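Local coordinates for outer membrane associated protein (Francisella tularensis subsp. tularensis, PDB 6U83) that carries an OmpA-like domain, probably periplasmic, that binds D-alanine here and probably grips peptidoglycan, in a protein that may act as an outer-membrane porin, at residues Glu36-Phe39 and Asn40-Glu43; Gln102-Gly106 and Ser107-Ile111; Asp126-Gln130 and Leu131-Ser135. All coordinates share one frame; numbering follows the deposited sequence.

Interaction 1: residues Glu36-Phe39 and Asn40-Glu43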
loop_
_atom_site.group_PDB
_atom_site.type_symbol
_atom_site.label_atom_id
_atom_site.label_comp_id
_atom_site.label_asym_id
_atom_site.label_seq_id
_atom_site.Cartn_x
_atom_site.Cartn_y
_atom_site.Cartn_z
ATOM N N GLU A 36 -12.115 -7.485 0.492
ATOM C CA GLU A 36 -13.277 -7.649 1.348
ATOM C C GLU A 36 -13.749 -6.288 1.850
ATOM O O GLU A 36 -13.047 -5.282 1.746
ATOM C CB GLU A 36 -12.934 -8.551 2.533
ATOM C CG GLU A 36 -11.731 -8.044 3.327
ATOM C CD GLU A 36 -11.557 -8.727 4.676
ATOM O OE1 GLU A 36 -12.065 -9.859 4.852
ATOM O OE2 GLU A 36 -10.913 -8.124 5.567
ATOM N N GLY A 37 -14.949 -6.259 2.413
ATOM C CA GLY A 37 -15.424 -5.037 3.028
ATOM C C GLY A 37 -14.498 -4.570 4.135
ATOM O O GLY A 37 -14.092 -5.374 4.982
ATOM N N ASN A 38 -14.144 -3.281 4.130
ATOM C CA ASN A 38 -13.254 -2.693 5.137
ATOM C C ASN A 38 -11.920 -3.428 5.204
ATOM O O ASN A 38 -11.483 -3.874 6.268
ATOM C CB ASN A 38 -13.919 -2.663 6.511
ATOM C CG ASN A 38 -14.491 -1.314 6.838
ATOM O OD1 ASN A 38 -14.123 -0.310 6.227
ATOM N ND2 ASN A 38 -15.391 -1.273 7.810
ATOM N N PHE A 39 -11.265 -3.552 4.048
ATOM C CA PHE A 39 -10.042 -4.340 3.970
ATOM C C PHE A 39 -8.876 -3.692 4.713
ATOM O O PHE A 39 -7.890 -4.373 5.012
ATOM C CB PHE A 39 -9.661 -4.560 2.508
ATOM C CG PHE A 39 -9.145 -3.330 1.839
ATOM C CD1 PHE A 39 -7.788 -3.020 1.877
ATOM C CD2 PHE A 39 -10.010 -2.471 1.180
ATOM C CE1 PHE A 39 -7.303 -1.873 1.272
ATOM C CE2 PHE A 39 -9.535 -1.323 0.564
ATOM C CZ PHE A 39 -8.177 -1.024 0.610
ATOM N N ASN A 40 -8.951 -2.394 4.994
ATOM C CA ASN A 40 -7.874 -1.687 5.672
ATOM C C ASN A 40 -7.962 -1.799 7.183
ATOM O O ASN A 40 -7.019 -1.393 7.876
ATOM C CB ASN A 40 -7.885 -0.211 5.273
ATOM C CG ASN A 40 -9.266 0.412 5.394
ATOM O OD1 ASN A 40 -10.221 -0.233 5.844
ATOM N ND2 ASN A 40 -9.381 1.673 4.992
ATOM N N LEU A 41 -9.069 -2.323 7.709
ATOM C CA LEU A 41 -9.184 -2.557 9.139
ATOM C C LEU A 41 -8.585 -3.899 9.555
ATOM O O LEU A 41 -8.841 -4.372 10.667
ATOM C CB LEU A 41 -10.646 -2.449 9.569
ATOM C CG LEU A 41 -11.096 -1.051 10.009
ATOM C CD1 LEU A 41 -10.722 0.042 8.995
ATOM C CD2 LEU A 41 -12.590 -1.040 10.294
ATOM N N THR A 42 -7.807 -4.519 8.672
ATOM C CA THR A 42 -6.952 -5.640 9.035
ATOM C C THR A 42 -5.677 -5.119 9.680
ATOM O O THR A 42 -5.074 -4.155 9.198
ATOM C CB THR A 42 -6.591 -6.450 7.792
ATOM O OG1 THR A 42 -5.990 -5.570 6.827
ATOM C CG2 THR A 42 -7.830 -7.093 7.189
ATOM N N GLU A 43 -5.256 -5.761 10.767
ATOM C CA GLU A 43 -3.968 -5.444 11.363
ATOM C C GLU A 43 -2.834 -6.249 10.741
ATOM O O GLU A 43 -1.776 -6.411 11.360
ATOM C CB GLU A 43 -4.004 -5.652 12.878
ATOM C CG GLU A 43 -3.023 -4.735 13.615
ATOM C CD GLU A 43 -3.413 -4.482 15.057
ATOM O OE1 GLU A 43 -2.588 -4.751 15.954
ATOM O OE2 GLU A 43 -4.545 -4.012 15.295
#
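Asn-38 and Leu-41 close a tight turn by a backbone bond, Leu-41 N to Asn-38 O at 3.2 Å. A second, side-chain bond follows one residue on: the hydroxyl of Thr-42 donates to Phe-39 O, with OG1 and O 2.9 Å apart and the donor tilted only moderately from the carbonyl plane. Threonine suits the place because its OG1, set between the backbone N and the carbonyl carbon (chi1 55°), faces a carbonyl that the turn brings round to it.

Phe-39 and Asn-40 at the two corners have the backbone torsions of a type I turn, and Asn-38 enters it with a positive phi of 56°, in the left-handed helical region, which asparagine tolerates better than most residues. The turn belongs to the loop joining strands 33-34 and 46-52 at the edge of the sheet, a region that the Cys-35 to Cys-48 disulfide also ties together. Lys-63 and Arg-158 bond to the carbonyls of Asn-40 and Leu-41.

Among the van der Waals contacts, the chi1 of Phe-39, 72°, places CG between the backbone N and the carbonyl carbon, bringing the ring against the next peptide: CG of Phe-39 lies 3.3 Å from Asn-40 N, and Asn-40 CB sits over one face. The ring also packs on Val-46, Cys-48 and Tyr-59, a setting that suits a large aromatic side chain. Asn-38 and Leu-41 run side by side, with ND2 of Asn-38 3.8 Å from CD2 of Leu-41. Glu-36 and Thr-42 approach from opposite directions, carboxylate OE2 of Glu-36 meeting methyl CG2 of Thr-42 at 3.6 Å.

Interaction 2: residues Gln102-Gly106 and Ser107-Ile111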
loop_
_atom_site.group_PDB
_atom_site.type_symbol
_atom_site.label_atom_id
_atom_site.label_comp_id
_atom_site.label_asym_id
_atom_site.label_seq_id
_atom_site.Cartn_x
_atom_site.Cartn_y
_atom_site.Cartn_z
ATOM N N GLN A 102 -1.467 8.482 16.216
ATOM C CA GLN A 102 -1.240 9.547 17.190
ATOM C C GLN A 102 -1.285 8.909 18.567
ATOM O O GLN A 102 -2.361 8.602 19.082
ATOM C CB GLN A 102 -2.264 10.668 17.080
ATOM C CG GLN A 102 -1.990 11.740 18.120
ATOM C CD GLN A 102 -2.995 12.864 18.101
ATOM O OE1 GLN A 102 -4.033 12.768 17.454
ATOM N NE2 GLN A 102 -2.695 13.942 18.819
ATOM N N GLY A 103 -0.111 8.706 19.167
ATOM C CA GLY A 103 -0.058 8.005 20.437
ATOM C C GLY A 103 -0.393 8.863 21.635
ATOM O O GLY A 103 -0.785 8.335 22.679
ATOM N N GLN A 104 -0.239 10.179 21.523
ATOM C CA GLN A 104 -0.396 11.060 22.669
ATOM C C GLN A 104 -1.289 12.233 22.300
ATOM O O GLN A 104 -1.308 12.694 21.152
ATOM C CB GLN A 104 0.978 11.538 23.209
ATOM C CG GLN A 104 1.834 10.364 23.708
ATOM C CD GLN A 104 3.007 10.776 24.569
ATOM O OE1 GLN A 104 3.834 9.939 24.954
ATOM N NE2 GLN A 104 3.084 12.066 24.885
ATOM N N THR A 105 -2.009 12.723 23.306
ATOM C CA THR A 105 -3.167 13.580 23.111
ATOM C C THR A 105 -2.839 14.968 22.573
ATOM O O THR A 105 -3.767 15.674 22.164
ATOM C CB THR A 105 -3.926 13.702 24.430
ATOM O OG1 THR A 105 -4.861 14.778 24.336
ATOM C CG2 THR A 105 -2.962 13.961 25.591
ATOM N N GLY A 106 -1.578 15.389 22.547
ATOM C CA GLY A 106 -1.308 16.727 22.044
ATOM C C GLY A 106 -0.666 16.823 20.669
ATOM O O GLY A 106 -1.015 16.069 19.755
ATOM N N SER A 107 0.277 17.761 20.502
ATOM C CA SER A 107 1.028 17.884 19.258
ATOM C C SER A 107 2.537 17.806 19.466
ATOM O O SER A 107 3.293 18.123 18.541
ATOM C CB SER A 107 0.670 19.189 18.544
ATOM O OG SER A 107 1.064 20.302 19.330
ATOM N N GLU A 108 2.994 17.391 20.649
ATOM C CA GLU A 108 4.423 17.264 20.917
ATOM C C GLU A 108 5.139 16.436 19.855
ATOM O O GLU A 108 6.307 16.704 19.534
ATOM C CB GLU A 108 4.635 16.640 22.301
ATOM C CG GLU A 108 6.044 16.864 22.886
ATOM C CD GLU A 108 6.260 16.152 24.217
ATOM O OE1 GLU A 108 7.431 16.062 24.672
ATOM O OE2 GLU A 108 5.257 15.680 24.804
ATOM N N PHE A 109 4.449 15.454 19.273
ATOM C CA PHE A 109 5.089 14.459 18.426
ATOM C C PHE A 109 4.574 14.510 16.998
ATOM O O PHE A 109 4.668 13.515 16.271
ATOM C CB PHE A 109 4.912 13.057 19.025
ATOM C CG PHE A 109 5.698 12.859 20.306
ATOM C CD1 PHE A 109 7.086 12.704 20.275
ATOM C CD2 PHE A 109 5.060 12.856 21.537
ATOM C CE1 PHE A 109 7.822 12.537 21.451
ATOM C CE2 PHE A 109 5.784 12.696 22.714
ATOM C CZ PHE A 109 7.173 12.539 22.672
ATOM N N ASP A 110 4.041 15.649 16.567
ATOM C CA ASP A 110 3.558 15.729 15.189
ATOM C C ASP A 110 4.711 15.659 14.184
ATOM O O ASP A 110 4.641 14.913 13.199
ATOM C CB ASP A 110 2.716 16.988 14.983
ATOM C CG ASP A 110 3.427 18.251 15.413
ATOM O OD1 ASP A 110 4.635 18.196 15.731
ATOM O OD2 ASP A 110 2.755 19.302 15.439
ATOM N N ILE A 111 5.794 16.406 14.423
ATOM C CA ILE A 111 6.927 16.347 13.500
ATOM C C ILE A 111 7.625 14.997 13.592
ATOM O O ILE A 111 8.010 14.413 12.569
ATOM C CB ILE A 111 7.903 17.499 13.764
ATOM C CG1 ILE A 111 7.156 18.836 13.653
ATOM C CG2 ILE A 111 9.065 17.413 12.774
ATOM C CD1 ILE A 111 8.028 20.038 13.728
#
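Gln-104 meets Phe-109 at the rim of its ring: NE2 of the glutamine lies 3.5 Å from CE2 of the phenylalanine, near the ring plane, with the amide turned 80° to it. This is the loop that leads into helix 110-130 of the OmpA-like domain, with Phe-109 at the N-cap position. An extended glutamine chain is long enough to reach the ring of Phe-109, five residues further along, and a bound buffer molecule also touches its side chain. Glu-108 adds its CG over one face of the same ring, offset toward the rim, about 4.2 Å above the plane.

Behind this shell, a type I turn from Ser-107 to Asp-110, closed by Asp-110 N to Ser-107 O at 3.3 Å, sets Phe-109 in place. The carbonyl of Phe-109 accepts from ND2 of Asn-113, which itself lines the D-alanine pocket, and the phenyl side chain stands about 7 Å from that ligand. Gly-106 suits its bend, since its backbone angles are uncommon for residues with a side chain. The loop is laced from within by Gln-102, whose NE2 makes two weak bonds, to Gln-104 O at 3.0 Å and to Gly-106 O at 2.9 Å.

Interaction 3: residues Asp126-Gln130 and Leu131-Ser135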
loop_
_atom_site.group_PDB
_atom_site.type_symbol
_atom_site.label_atom_id
_atom_site.label_comp_id
_atom_site.label_asym_id
_atom_site.label_seq_id
_atom_site.Cartn_x
_atom_site.Cartn_y
_atom_site.Cartn_z
ATOM N N ASP A 126 12.147 1.415 -0.889
ATOM C CA ASP A 126 13.433 0.737 -0.979
ATOM C C ASP A 126 13.255 -0.711 -1.398
ATOM O O ASP A 126 13.940 -1.190 -2.310
ATOM C CB ASP A 126 14.160 0.819 0.360
ATOM C CG ASP A 126 14.814 2.171 0.591
ATOM O OD1 ASP A 126 14.696 3.063 -0.281
ATOM O OD2 ASP A 126 15.461 2.335 1.651
ATOM N N TYR A 127 12.318 -1.420 -0.756
ATOM C CA TYR A 127 12.090 -2.826 -1.079
ATOM C C TYR A 127 11.603 -2.995 -2.510
ATOM O O TYR A 127 12.028 -3.922 -3.211
ATOM C CB TYR A 127 11.083 -3.437 -0.109
ATOM C CG TYR A 127 11.013 -4.950 -0.213
ATOM C CD1 TYR A 127 12.136 -5.736 0.039
ATOM C CD2 TYR A 127 9.827 -5.593 -0.559
ATOM C CE1 TYR A 127 12.081 -7.123 -0.052
ATOM C CE2 TYR A 127 9.763 -6.982 -0.646
ATOM C CZ TYR A 127 10.890 -7.735 -0.392
ATOM O OH TYR A 127 10.830 -9.103 -0.488
ATOM N N MET A 128 10.696 -2.123 -2.949
ATOM C CA MET A 128 10.258 -2.146 -4.339
ATOM C C MET A 128 11.447 -2.094 -5.280
ATOM O O MET A 128 11.477 -2.796 -6.299
ATOM C CB MET A 128 9.323 -0.970 -4.607
ATOM C CG MET A 128 8.048 -1.039 -3.820
ATOM S SD MET A 128 6.959 0.324 -4.232
ATOM C CE MET A 128 5.361 -0.400 -3.859
ATOM N N LYS A 129 12.448 -1.279 -4.943
ATOM C CA LYS A 129 13.622 -1.167 -5.796
ATOM C C LYS A 129 14.428 -2.459 -5.792
ATOM O O LYS A 129 14.919 -2.890 -6.844
ATOM C CB LYS A 129 14.479 0.025 -5.359
ATOM C CG LYS A 129 13.875 1.384 -5.725
ATOM C CD LYS A 129 14.755 2.536 -5.284
ATOM C CE LYS A 129 14.206 3.229 -4.043
ATOM N NZ LYS A 129 15.043 4.417 -3.658
ATOM N N GLN A 130 14.571 -3.097 -4.622
ATOM C CA GLN A 130 15.247 -4.391 -4.562
ATOM C C GLN A 130 14.591 -5.393 -5.500
ATOM O O GLN A 130 15.270 -6.235 -6.100
ATOM C CB GLN A 130 15.242 -4.931 -3.129
ATOM C CG GLN A 130 16.082 -4.139 -2.140
ATOM C CD GLN A 130 15.936 -4.655 -0.717
ATOM O OE1 GLN A 130 16.038 -5.859 -0.465
ATOM N NE2 GLN A 130 15.683 -3.745 0.220
ATOM N N LEU A 131 13.273 -5.301 -5.659
ATOM C CA LEU A 131 12.502 -6.228 -6.470
ATOM C C LEU A 131 12.617 -5.990 -7.973
ATOM O O LEU A 131 11.951 -6.694 -8.740
ATOM C CB LEU A 131 11.042 -6.153 -6.042
ATOM C CG LEU A 131 10.867 -6.543 -4.575
ATOM C CD1 LEU A 131 9.419 -6.418 -4.143
ATOM C CD2 LEU A 131 11.360 -7.953 -4.356
ATOM N N GLY A 132 13.423 -5.031 -8.420
ATOM C CA GLY A 132 13.593 -4.779 -9.838
ATOM C C GLY A 132 12.734 -3.676 -10.417
ATOM O O GLY A 132 12.645 -3.564 -11.649
ATOM N N LEU A 133 12.091 -2.873 -9.571
ATOM C CA LEU A 133 11.344 -1.701 -10.004
ATOM C C LEU A 133 12.241 -0.474 -9.925
ATOM O O LEU A 133 13.036 -0.329 -8.994
ATOM C CB LEU A 133 10.101 -1.506 -9.135
ATOM C CG LEU A 133 9.076 -0.485 -9.619
ATOM C CD1 LEU A 133 8.418 -0.956 -10.909
ATOM C CD2 LEU A 133 8.041 -0.249 -8.539
ATOM N N ASP A 134 12.110 0.413 -10.899
ATOM C CA ASP A 134 13.059 1.507 -11.037
ATOM C C ASP A 134 12.650 2.713 -10.193
ATOM O O ASP A 134 11.469 3.066 -10.114
ATOM C CB ASP A 134 13.187 1.865 -12.513
ATOM C CG ASP A 134 13.352 0.624 -13.381
ATOM O OD1 ASP A 134 14.365 -0.092 -13.213
ATOM O OD2 ASP A 134 12.447 0.333 -14.193
ATOM N N SER A 135 13.647 3.343 -9.560
ATOM C CA SER A 135 13.400 4.366 -8.547
ATOM C C SER A 135 12.653 5.569 -9.100
ATOM O O SER A 135 11.993 6.279 -8.332
ATOM C CB SER A 135 14.724 4.832 -7.937
ATOM O OG SER A 135 15.443 5.648 -8.852
#
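Leu-131 and Gly-132 turn the chain back over the last turn of helix 110-130, Leu-131 N bonding to Tyr-127 O at 3.1 Å in the normal helical pattern and more weakly to Met-128 O. The side chains of Tyr-127 and Leu-131, four residues apart, cross at an angle. The leucine branch point lies over one face of the phenol ring in a CH-pi contact, CG 4.3 Å from the ring centroid and 17° off its normal, while CD1 of Leu-131 comes within 3.6 Å of Tyr-127 CE2. The tyrosine chi1 of -168°, with CG opposite the backbone N, swings the ring along the helix to meet it. Leucine suits the place: its branch point carries a C-H over the ring face while its methyls spread over it.

Gly-132 ends the helix in a Schellman motif. Its positive phi of 96° would jam a CB against the preceding carbonyl, so glycine is called for. Gly-132 N reaches Lys-129 O at 3.1 Å, and Leu-133 N makes a weak bond to Met-128 O, giving that carbonyl a second N-H. The hydrophobic contact that usually accompanies the motif is present too: CB of Met-128 and CD2 of Leu-133 lie 4.2 Å apart. Both are buried, Met-128 against Phe-82 and Val-83 of helix 73-89 and Leu-133 against Ile-138 of the following strand.

On the more exposed flank, the Lys-129 CA-H points almost straight at Leu-133 O, with 3.4 Å between CA and O. Farther along, the aliphatic part of the lysine lies against the next loop, CD of Lys-129 3.5 Å from CB of Ser-135, and its chain then bends so that NZ forms a long salt bridge, 3.7 Å, with OD1 of Asp-126.

Overall arrangement
Interactions 2 and 3 stand at the two ends of helix 110-130, their centres about 32 Å apart, while interaction 1 belongs to the loop between strands 33-34 and 46-52, on the far side of the chain's centre from interaction 3. None of the three touches another. Interactions 1 and 2 are surface contacts; interaction 3 is partly buried, and its apolar residues join the helix end to the neighbouring helix and strand. The chemistry follows: a hydroxyl and a backbone bond close the turn of interaction 1; interaction 2, near D-alanine, has an amide resting at an aromatic edge and weak side-chain bonds within the loop; and backbone capping with leucine packing finishes the helix.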